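Side-chain contacts in Lmo0488 protein (Listeria monocytogenes serovar 1/2a, PDB 5TED), which acts as a LysR-type transcriptional regulator that binds shikimate and switches on protocatechuate biosynthesis genes, the chain here being its effector-binding domain: residues G41-I46 and S61-E66; S45-L50 and I69-L74; L79-A84 and D93-Q98; H87-Y92 and Y149-M154. All blocks are in the same frame, centred on the assembly; numbering follows the deposited sequence.

Interaction 1: residues G41-I46 and S61-E66. With SKM ((3R,4S,5R)-3,4,5-trihydroxycyclohex-1-ene-1-carboxylic acid), chain D.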
# COMPACT_ATOMS: atom_id res chain seq x y z
N GLY A 41 -7.70 0.49 -0.64
CA GLY A 41 -7.73 1.39 -1.78
C GLY A 41 -7.94 2.83 -1.37
O GLY A 41 -7.94 3.16 -0.17
N ALA A 42 -8.11 3.70 -2.37
CA ALA A 42 -8.41 5.11 -2.16
C ALA A 42 -9.93 5.33 -2.11
O ALA A 42 -10.71 4.54 -2.65
CB ALA A 42 -7.77 5.99 -3.25
N THR A 43 -10.33 6.43 -1.46
CA THR A 43 -11.75 6.71 -1.22
C THR A 43 -12.56 6.70 -2.51
O THR A 43 -13.70 6.21 -2.54
CB THR A 43 -11.91 8.05 -0.50
OG1 THR A 43 -11.39 7.98 0.82
CG2 THR A 43 -13.39 8.45 -0.41
N LYS A 44 -12.03 7.29 -3.58
CA LYS A 44 -12.85 7.43 -4.77
C LYS A 44 -13.14 6.08 -5.42
O LYS A 44 -14.23 5.88 -5.98
CB LYS A 44 -12.18 8.41 -5.73
CG LYS A 44 -12.20 9.87 -5.22
CD LYS A 44 -13.64 10.36 -4.93
CE LYS A 44 -13.70 11.85 -4.52
NZ LYS A 44 -13.36 12.14 -3.09
N SER A 45 -12.23 5.10 -5.30
CA SER A 45 -12.55 3.75 -5.75
C SER A 45 -13.47 3.02 -4.77
O SER A 45 -14.34 2.24 -5.20
CB SER A 45 -11.26 2.96 -5.99
OG SER A 45 -10.97 2.10 -4.91
N ILE A 46 -13.31 3.27 -3.47
CA ILE A 46 -14.06 2.54 -2.44
C ILE A 46 -15.55 2.81 -2.54
O ILE A 46 -16.38 1.92 -2.32
CB ILE A 46 -13.50 2.90 -1.05
CG1 ILE A 46 -12.18 2.16 -0.81
CG2 ILE A 46 -14.55 2.64 0.05
CD1 ILE A 46 -11.39 2.65 0.41
N SER A 61 -12.70 8.39 3.64
CA SER A 61 -12.94 9.82 3.79
C SER A 61 -14.40 10.15 3.48
O SER A 61 -15.07 9.46 2.70
CB SER A 61 -12.04 10.64 2.85
OG SER A 61 -10.66 10.46 3.16
N TYR A 62 -14.89 11.22 4.09
CA TYR A 62 -16.19 11.75 3.72
C TYR A 62 -16.17 12.25 2.28
O TYR A 62 -15.17 12.82 1.82
CB TYR A 62 -16.58 12.88 4.67
CG TYR A 62 -17.92 13.52 4.36
CD1 TYR A 62 -19.11 12.86 4.67
CD2 TYR A 62 -18.00 14.78 3.78
CE1 TYR A 62 -20.34 13.44 4.40
CE2 TYR A 62 -19.24 15.36 3.51
CZ TYR A 62 -20.40 14.68 3.82
OH TYR A 62 -21.62 15.24 3.55
N VAL A 63 -17.28 12.06 1.56
CA VAL A 63 -17.41 12.53 0.19
C VAL A 63 -18.72 13.30 0.09
O VAL A 63 -19.78 12.77 0.42
CB VAL A 63 -17.37 11.38 -0.83
CG1 VAL A 63 -17.56 11.92 -2.26
CG2 VAL A 63 -16.07 10.63 -0.74
N GLU A 64 -18.65 14.54 -0.38
CA GLU A 64 -19.85 15.35 -0.50
C GLU A 64 -20.73 14.84 -1.64
O GLU A 64 -20.25 14.23 -2.60
CB GLU A 64 -19.48 16.81 -0.72
CG GLU A 64 -19.48 17.59 0.57
CD GLU A 64 -19.14 19.05 0.37
OE1 GLU A 64 -19.55 19.62 -0.66
OE2 GLU A 64 -18.46 19.62 1.25
N ASN A 65 -22.03 15.08 -1.50
CA ASN A 65 -23.02 14.76 -2.53
C ASN A 65 -23.08 13.26 -2.80
O ASN A 65 -23.16 12.83 -3.95
CB ASN A 65 -22.76 15.54 -3.81
CG ASN A 65 -23.35 16.91 -3.77
OD1 ASN A 65 -22.71 17.87 -3.35
ND2 ASN A 65 -24.61 17.03 -4.18
N GLU A 66 -23.09 12.47 -1.73
CA GLU A 66 -23.29 11.03 -1.81
C GLU A 66 -24.45 10.68 -0.89
O GLU A 66 -24.27 10.02 0.14
CB GLU A 66 -22.02 10.27 -1.42
CG GLU A 66 -20.87 10.49 -2.37
CD GLU A 66 -21.15 9.87 -3.72
OE1 GLU A 66 -22.18 9.18 -3.82
OE2 GLU A 66 -20.35 10.07 -4.65
O12 SKM D . -3.93 6.41 1.90
C8 SKM D . -3.84 7.58 1.09
C6 SKM D . -4.59 7.46 -0.05
O7 SKM D . -4.50 8.64 -0.85
C5 SKM D . -6.20 7.23 0.23
C4 SKM D . -6.76 8.21 1.16
C1 SKM D . -8.28 8.46 1.25
O2 SKM D . -9.01 8.11 0.28
O3 SKM D . -8.77 9.03 2.27
C10 SKM D . -5.77 8.99 2.16
C9 SKM D . -4.36 8.91 2.00
O11 SKM D . -3.78 8.83 3.24
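Thr43 and Ser61 hold each other and, together, the carboxylate of the bound shikimate. The bond that joins the two segments directly is Ser61 N to Thr43 OG1, 3.1 Å long and nearly straight (163° at the hydrogen). With the threonine hydroxyl accepting from Ser61, its own proton would go to SKM O2: the distance from Thr43 OG1 to SKM O2 is very short at 2.4 Å, a length to be read with reserve. A second grip on the same oxygen comes from the backbone, Thr43 N to SKM O2 at 2.8 Å. Ser61 OG takes the other carboxylate oxygen, SKM O3, at 2.5 Å, and Arg177 backs it through both the serine hydroxyl and the ligand.

This is the effector cleft of the periplasmic-binding-protein-like fold of LysR regulators. Ala42 is the N-cap of helix 43-51, which places the carboxylate at the helix's N-terminal end, where amide N-H groups and the helix dipole would favour a negative charge.

The apolar part lies behind the hydroxyls. Thr43 turns OG1 beside its backbone N (chi1 -68°), to face the ligand and Ser61, and thereby sends CG2 in another direction, against Val63. There the two methyls, Thr43 CG2 and Val63 CG2, come to a tight 3.5 Å as the side chains run alongside in opposite senses. On the ligand's ring side, Ala42 CB touches SKM C5 at 4.0 Å. Apart from these carbon pairs, the bent chain of Lys44 brings its charged end into van der Waals approach, NZ lying 3.9 Å from Val63 CG2.

Interaction 2: residues S45-L50 and I69-L74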
# COMPACT_ATOMS: atom_id res chain seq x y z
N SER A 45 -12.23 5.10 -5.30
CA SER A 45 -12.55 3.75 -5.75
C SER A 45 -13.47 3.02 -4.77
O SER A 45 -14.34 2.24 -5.20
CB SER A 45 -11.26 2.96 -5.99
OG SER A 45 -10.97 2.10 -4.91
N ILE A 46 -13.31 3.27 -3.47
CA ILE A 46 -14.06 2.54 -2.44
C ILE A 46 -15.55 2.81 -2.54
O ILE A 46 -16.38 1.92 -2.32
CB ILE A 46 -13.50 2.90 -1.05
CG1 ILE A 46 -12.18 2.16 -0.81
CG2 ILE A 46 -14.55 2.64 0.05
CD1 ILE A 46 -11.39 2.65 0.41
N ILE A 47 -15.93 4.05 -2.86
CA ILE A 47 -17.35 4.41 -2.89
C ILE A 47 -18.14 3.55 -3.88
O ILE A 47 -19.19 3.01 -3.49
CB ILE A 47 -17.52 5.91 -3.18
CG1 ILE A 47 -16.94 6.76 -2.04
CG2 ILE A 47 -18.98 6.23 -3.46
CD1 ILE A 47 -17.66 6.61 -0.72
N PRO A 48 -17.73 3.41 -5.15
CA PRO A 48 -18.47 2.53 -6.06
C PRO A 48 -18.58 1.10 -5.56
O PRO A 48 -19.59 0.43 -5.81
CB PRO A 48 -17.67 2.61 -7.37
CG PRO A 48 -16.89 3.87 -7.28
CD PRO A 48 -16.62 4.11 -5.82
N ASP A 49 -17.54 0.59 -4.88
CA ASP A 49 -17.58 -0.79 -4.40
C ASP A 49 -18.50 -0.95 -3.20
O ASP A 49 -18.91 -2.08 -2.89
CB ASP A 49 -16.18 -1.30 -4.08
CG ASP A 49 -15.40 -1.64 -5.32
OD1 ASP A 49 -16.03 -1.79 -6.38
OD2 ASP A 49 -14.16 -1.82 -5.24
N LEU A 50 -18.83 0.14 -2.51
CA LEU A 50 -19.92 0.09 -1.55
C LEU A 50 -21.25 0.03 -2.27
O LEU A 50 -22.13 -0.77 -1.92
CB LEU A 50 -19.89 1.30 -0.62
CG LEU A 50 -19.49 1.25 0.84
CD1 LEU A 50 -19.96 2.55 1.47
CD2 LEU A 50 -20.07 0.05 1.58
N ILE A 69 -25.01 7.17 0.72
CA ILE A 69 -24.02 6.61 1.63
C ILE A 69 -24.14 7.31 2.97
O ILE A 69 -24.21 8.55 3.03
CB ILE A 69 -22.59 6.74 1.06
CG1 ILE A 69 -22.48 5.93 -0.23
CG2 ILE A 69 -21.59 6.22 2.07
CD1 ILE A 69 -21.18 6.04 -0.90
N GLU A 70 -24.18 6.53 4.04
CA GLU A 70 -24.16 7.06 5.39
C GLU A 70 -22.72 7.07 5.89
O GLU A 70 -22.07 6.03 5.92
CB GLU A 70 -25.02 6.20 6.31
CG GLU A 70 -24.88 6.57 7.76
CD GLU A 70 -25.50 5.56 8.67
OE1 GLU A 70 -24.93 4.46 8.84
OE2 GLU A 70 -26.57 5.86 9.20
N PHE A 71 -22.24 8.24 6.30
CA PHE A 71 -20.90 8.39 6.87
C PHE A 71 -21.04 8.69 8.36
O PHE A 71 -21.74 9.64 8.72
CB PHE A 71 -20.12 9.51 6.19
CG PHE A 71 -19.86 9.30 4.71
CD1 PHE A 71 -20.77 9.76 3.76
CD2 PHE A 71 -18.71 8.67 4.28
CE1 PHE A 71 -20.54 9.59 2.39
CE2 PHE A 71 -18.45 8.51 2.90
CZ PHE A 71 -19.38 8.97 1.97
N LEU A 72 -20.43 7.87 9.21
CA LEU A 72 -20.42 8.11 10.65
C LEU A 72 -18.99 8.19 11.15
O LEU A 72 -18.16 7.34 10.79
CB LEU A 72 -21.20 7.02 11.43
CG LEU A 72 -22.71 6.99 11.13
CD1 LEU A 72 -23.35 5.82 11.79
CD2 LEU A 72 -23.36 8.26 11.63
N PRO A 73 -18.66 9.17 12.00
CA PRO A 73 -17.26 9.37 12.39
C PRO A 73 -16.70 8.13 13.09
O PRO A 73 -17.36 7.54 13.94
CB PRO A 73 -17.32 10.59 13.32
CG PRO A 73 -18.73 10.62 13.81
CD PRO A 73 -19.58 10.08 12.70
N LEU A 74 -15.49 7.73 12.70
CA LEU A 74 -14.85 6.55 13.29
C LEU A 74 -13.52 6.87 13.94
O LEU A 74 -13.31 6.50 15.10
CB LEU A 74 -14.65 5.45 12.23
CG LEU A 74 -13.92 4.19 12.73
CD1 LEU A 74 -14.74 3.43 13.76
CD2 LEU A 74 -13.56 3.29 11.55
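Leu50, which meets Ile69 across the contact, has a backbone N shared between two carbonyls in a bifurcated bond: it reaches Ile46 O at 3.0 Å and, in a weak second arm, Ile47 O at 3.1 Å. This arrangement comes just after the kink at Pro48, whose ring nitrogen has no N-H to give to the turn before.

Between helix and strand everything is hydrocarbon. The delta methyl of Ile69 presses against two methyls of Ile47, with Ile69 CD1 at 3.4 Å from Ile47 CG2, tighter than ordinary packing, and 3.6 Å from Ile47 CD1. Bending Ile47 at its second torsion (chi2 -65°) turns that CD1 also to the edge of the Phe71 ring, where it lies near the ring plane, 4.0 Å from Phe71 CZ. Ile69 serves the ring differently: its CG2 sits 3.5 Å above one face of Phe71, off-centre, near the ring's rim. The same methyl receives the tip of Leu50, with Leu50 CD1 to Ile69 CG2 at 4.1 Å; Leu50 gets there with chi1 at -108°, well off a staggered position.

The helix and strand segments make an angle of 123°, their axes 10.9 Å apart at closest approach. Helix 43-51 packs on the sheet of this lobe through Leu50, which touches Ala58 of strand 57-60 and, like Ile69, Ala182 of strand 177-184, while Phe71 rests on Tyr180 of that strand and meets Tyr62 edge-to-face.

Interaction 3: residues L79-A84 and D93-Q98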
# COMPACT_ATOMS: atom_id res chain seq x y z
N LEU A 79 -2.63 15.82 10.08
CA LEU A 79 -1.82 16.13 8.91
C LEU A 79 -0.51 16.78 9.32
O LEU A 79 -0.48 17.65 10.19
CB LEU A 79 -2.60 17.05 7.97
CG LEU A 79 -3.75 16.37 7.24
CD1 LEU A 79 -4.33 17.33 6.19
CD2 LEU A 79 -3.27 15.05 6.63
N VAL A 80 0.59 16.33 8.71
CA VAL A 80 1.93 16.85 8.96
C VAL A 80 2.60 17.14 7.62
O VAL A 80 2.17 16.66 6.58
CB VAL A 80 2.80 15.88 9.78
CG1 VAL A 80 2.33 15.79 11.20
CG2 VAL A 80 2.83 14.47 9.12
N VAL A 81 3.68 17.91 7.67
CA VAL A 81 4.54 18.10 6.52
C VAL A 81 5.80 17.26 6.72
O VAL A 81 6.39 17.27 7.81
CB VAL A 81 4.87 19.59 6.30
CG1 VAL A 81 5.99 19.74 5.27
CG2 VAL A 81 3.63 20.35 5.82
N VAL A 82 6.18 16.50 5.68
CA VAL A 82 7.29 15.56 5.74
C VAL A 82 8.33 15.99 4.70
O VAL A 82 8.00 16.24 3.54
CB VAL A 82 6.83 14.11 5.50
CG1 VAL A 82 7.95 13.15 5.76
CG2 VAL A 82 5.62 13.80 6.37
N VAL A 83 9.59 16.07 5.13
CA VAL A 83 10.67 16.57 4.29
C VAL A 83 11.87 15.66 4.49
O VAL A 83 11.99 15.00 5.53
CB VAL A 83 11.02 18.05 4.62
CG1 VAL A 83 9.77 18.92 4.53
CG2 VAL A 83 11.65 18.17 6.01
N ALA A 84 12.75 15.62 3.49
CA ALA A 84 13.96 14.84 3.66
C ALA A 84 14.75 15.37 4.85
O ALA A 84 14.64 16.54 5.23
CB ALA A 84 14.82 14.88 2.39
N ASP A 93 10.89 22.45 13.89
CA ASP A 93 10.08 21.38 14.43
C ASP A 93 8.61 21.55 14.09
O ASP A 93 7.88 20.57 14.07
CB ASP A 93 10.22 21.30 15.96
CG ASP A 93 11.63 20.94 16.41
OD1 ASP A 93 12.28 20.09 15.77
OD2 ASP A 93 12.08 21.51 17.42
N SER A 94 8.18 22.78 13.80
CA SER A 94 6.82 23.07 13.36
C SER A 94 6.87 24.24 12.39
O SER A 94 7.76 25.09 12.49
CB SER A 94 5.92 23.41 14.56
OG SER A 94 6.26 24.69 15.07
N ILE A 95 5.90 24.30 11.49
CA ILE A 95 5.86 25.30 10.44
C ILE A 95 4.41 25.65 10.16
O ILE A 95 3.49 24.96 10.57
CB ILE A 95 6.54 24.83 9.13
CG1 ILE A 95 5.80 23.61 8.54
CG2 ILE A 95 8.01 24.50 9.36
CD1 ILE A 95 6.26 23.25 7.10
N ASP A 96 4.21 26.76 9.46
CA ASP A 96 2.95 27.12 8.83
C ASP A 96 2.96 26.53 7.44
O ASP A 96 4.02 26.36 6.83
CB ASP A 96 2.78 28.63 8.76
CG ASP A 96 2.70 29.28 10.13
OD1 ASP A 96 2.35 28.58 11.11
OD2 ASP A 96 3.02 30.48 10.23
N LEU A 97 1.77 26.17 6.94
CA LEU A 97 1.73 25.56 5.61
C LEU A 97 2.35 26.49 4.57
O LEU A 97 3.03 26.04 3.64
CB LEU A 97 0.30 25.17 5.22
CG LEU A 97 0.12 24.20 4.05
CD1 LEU A 97 0.95 22.95 4.27
CD2 LEU A 97 -1.36 23.83 3.92
N GLN A 98 2.15 27.81 4.73
CA GLN A 98 2.72 28.73 3.76
C GLN A 98 4.25 28.72 3.78
O GLN A 98 4.87 29.23 2.84
CB GLN A 98 2.23 30.17 3.99
CG GLN A 98 2.60 30.77 5.33
CD GLN A 98 2.11 32.20 5.49
OE1 GLN A 98 1.28 32.69 4.71
NE2 GLN A 98 2.63 32.89 6.50
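Ile95 holds CG1 between its backbone N and carbonyl carbon (chi1 63°), a less common setting for isoleucine, and from there extends its delta methyl to meet Val81. Leu97, swung out with CG anti to N and then bent at chi2 (53°), carries CD1 round to the same valine. The two partners divide its methyls: CG1 meets Ile95, whereas CG2 lies against Leu97 and, slightly farther off, Ile95 as well.

The result is a compact trio of aliphatic side chains with Val81 as the shared member. Ile95 CD1 lies 4.0 Å from Val81 CG1 and also 4.0 Å from Val81 CB, and it is 4.1 Å from Val81 CG2, which places the methyl over the head of the valine; the two side chains run at about a right angle. Leu97 CD1 approaches Val81 CG2 at 4.0 Å. All of these are ordinary van der Waals distances, neither tight nor slack, and all three residues are buried.

Val81 and Ile95 do not pair directly: strand 165-170 runs between them, bonded through its backbone to Val81 at Leu168 and to Ile95 at Ser169. Leu97 goes on to touch Leu121 and Phe122 of helix 115-124. Side chains thus bridge across a middle strand on the face that this helix covers, the layered alpha/beta packing of a lobe in the periplasmic-binding-protein-like fold.

Interaction 4: residues H87-Y92 and Y149-M154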
# COMPACT_ATOMS: atom_id res chain seq x y z
N HIS A 87 16.59 18.55 4.31
CA HIS A 87 15.87 19.61 3.63
C HIS A 87 15.98 20.91 4.42
O HIS A 87 16.09 20.90 5.65
CB HIS A 87 14.40 19.20 3.47
CG HIS A 87 13.61 20.08 2.55
ND1 HIS A 87 13.03 21.26 2.96
CD2 HIS A 87 13.28 19.93 1.24
CE1 HIS A 87 12.40 21.82 1.94
NE2 HIS A 87 12.53 21.03 0.89
N PRO A 88 15.96 22.06 3.74
CA PRO A 88 16.00 23.33 4.47
C PRO A 88 14.92 23.45 5.53
O PRO A 88 15.15 24.08 6.56
CB PRO A 88 15.82 24.38 3.37
CG PRO A 88 16.39 23.73 2.15
CD PRO A 88 16.04 22.26 2.28
N LEU A 89 13.74 22.85 5.33
CA LEU A 89 12.70 22.98 6.34
C LEU A 89 12.95 22.09 7.55
O LEU A 89 12.31 22.28 8.59
CB LEU A 89 11.34 22.67 5.74
CG LEU A 89 10.79 23.66 4.72
CD1 LEU A 89 9.52 23.11 4.14
CD2 LEU A 89 10.51 25.00 5.37
N ALA A 90 13.87 21.13 7.44
CA ALA A 90 14.15 20.23 8.55
C ALA A 90 14.75 20.95 9.75
O ALA A 90 14.80 20.38 10.85
CB ALA A 90 15.09 19.11 8.08
N LYS A 91 15.22 22.20 9.58
CA LYS A 91 15.74 22.94 10.72
C LYS A 91 14.67 23.23 11.75
O LYS A 91 14.99 23.54 12.90
CB LYS A 91 16.36 24.28 10.29
CG LYS A 91 17.15 24.25 9.00
CD LYS A 91 17.78 25.63 8.73
CE LYS A 91 18.14 25.81 7.25
NZ LYS A 91 16.98 26.30 6.44
N TYR A 92 13.40 23.18 11.36
CA TYR A 92 12.29 23.51 12.23
C TYR A 92 11.69 22.25 12.84
O TYR A 92 11.93 21.13 12.38
CB TYR A 92 11.20 24.27 11.45
CG TYR A 92 11.74 25.45 10.66
CD1 TYR A 92 12.30 26.55 11.31
CD2 TYR A 92 11.71 25.46 9.27
CE1 TYR A 92 12.81 27.63 10.59
CE2 TYR A 92 12.22 26.53 8.54
CZ TYR A 92 12.76 27.62 9.22
OH TYR A 92 13.27 28.69 8.50
N TYR A 149 13.14 13.67 -3.23
CA TYR A 149 12.50 13.95 -4.51
C TYR A 149 11.45 15.04 -4.38
O TYR A 149 11.07 15.64 -5.39
CB TYR A 149 11.90 12.66 -5.09
CG TYR A 149 11.49 12.83 -6.54
CD1 TYR A 149 12.45 13.07 -7.53
CD2 TYR A 149 10.17 12.78 -6.91
CE1 TYR A 149 12.07 13.25 -8.87
CE2 TYR A 149 9.77 12.96 -8.24
CZ TYR A 149 10.73 13.19 -9.21
OH TYR A 149 10.32 13.36 -10.52
N GLY A 150 11.00 15.33 -3.16
CA GLY A 150 10.05 16.40 -2.92
C GLY A 150 9.73 16.43 -1.44
O GLY A 150 10.31 15.69 -0.65
N ILE A 151 8.79 17.30 -1.08
CA ILE A 151 8.22 17.31 0.26
C ILE A 151 6.78 16.83 0.16
O ILE A 151 6.23 16.69 -0.93
CB ILE A 151 8.29 18.70 0.93
CG1 ILE A 151 7.39 19.71 0.21
CG2 ILE A 151 9.75 19.19 1.04
CD1 ILE A 151 7.26 21.04 0.98
N SER A 152 6.14 16.61 1.31
CA SER A 152 4.75 16.20 1.24
C SER A 152 3.98 16.68 2.46
O SER A 152 4.56 16.99 3.50
CB SER A 152 4.63 14.67 1.10
OG SER A 152 4.86 14.04 2.35
N ILE A 153 2.65 16.76 2.31
CA ILE A 153 1.71 16.84 3.42
C ILE A 153 0.92 15.54 3.43
O ILE A 153 0.39 15.13 2.40
CB ILE A 153 0.78 18.05 3.28
CG1 ILE A 153 -0.26 18.08 4.41
CG2 ILE A 153 0.06 18.02 1.94
CD1 ILE A 153 -1.13 19.34 4.40
N MET A 154 0.85 14.88 4.58
CA MET A 154 0.26 13.55 4.64
C MET A 154 -0.12 13.25 6.08
O MET A 154 0.27 13.98 7.00
CB MET A 154 1.24 12.48 4.11
CG MET A 154 2.51 12.34 4.91
SD MET A 154 3.79 11.34 4.10
CE MET A 154 2.92 9.78 3.88
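In the connection that follows strand 69-84 of this periplasmic-binding-protein-like domain, His87, just before the short 3-10 turn 88-91, and Leu89 within it pack on Ile151, next to Ser152. The contact lies near the beginning of segment 149-154, which leads along strand 152-155, the antiparallel partner of strand 69-84.

Its main feature is a CH-pi contact. Ile151 CG2 lies over one face of the His87 ring, 3.7 Å from the centroid and 29° off the normal, shifted to the side of NE2, from which it is 3.3 Å. The opposite face is taken by Pro88 CD, 3.2 Å above the plane, so the imidazole is held between its own successor in the chain and the isoleucine. A bond at the rim fixes its rotation as well: Leu89 N donates to His87 ND1 at 2.9 Å, almost straight (173°) and close to the ring plane. ND1 therefore acts as an acceptor, which would put the proton of a neutral ring on NE2. Tyr103 adds an edge-to-face ring contact.

Ile151 keeps CG1 between its N and carbonyl carbon (chi1 67°), and this brings its CD1 up against Leu89, a looser contact of 4.4 Å to Leu89 CD1. The turn itself is closed by Ala90 N on His87 O at 2.9 Å, and Lys91 folds back along it until NZ bonds Pro88 O at 2.9 Å, tilted out of the carbonyl plane.

Along the chain, interactions 1 and 2 start from the same helix, 43-51, and overlap in Ser45 and Ile46. Interaction 1 closes first, onto the loop after strand 57-60; interaction 2 closes onto the beginning of strand 69-84, and the two touch where Ser61 O packs against the Phe71 ring. Strand 69-84 then runs across to the far side of the chain's centre, where interaction 3 closes the short loop from 79-84 to 93-98. Interaction 4 opens inside that loop, at 87-92, and reaches 149-154, so the two cross; backbone bonds from Val80 to Met154 and from Val82 to Ser152 link them. Interactions 2 and 3, with centres about 29 Å apart, both use strand 69-84.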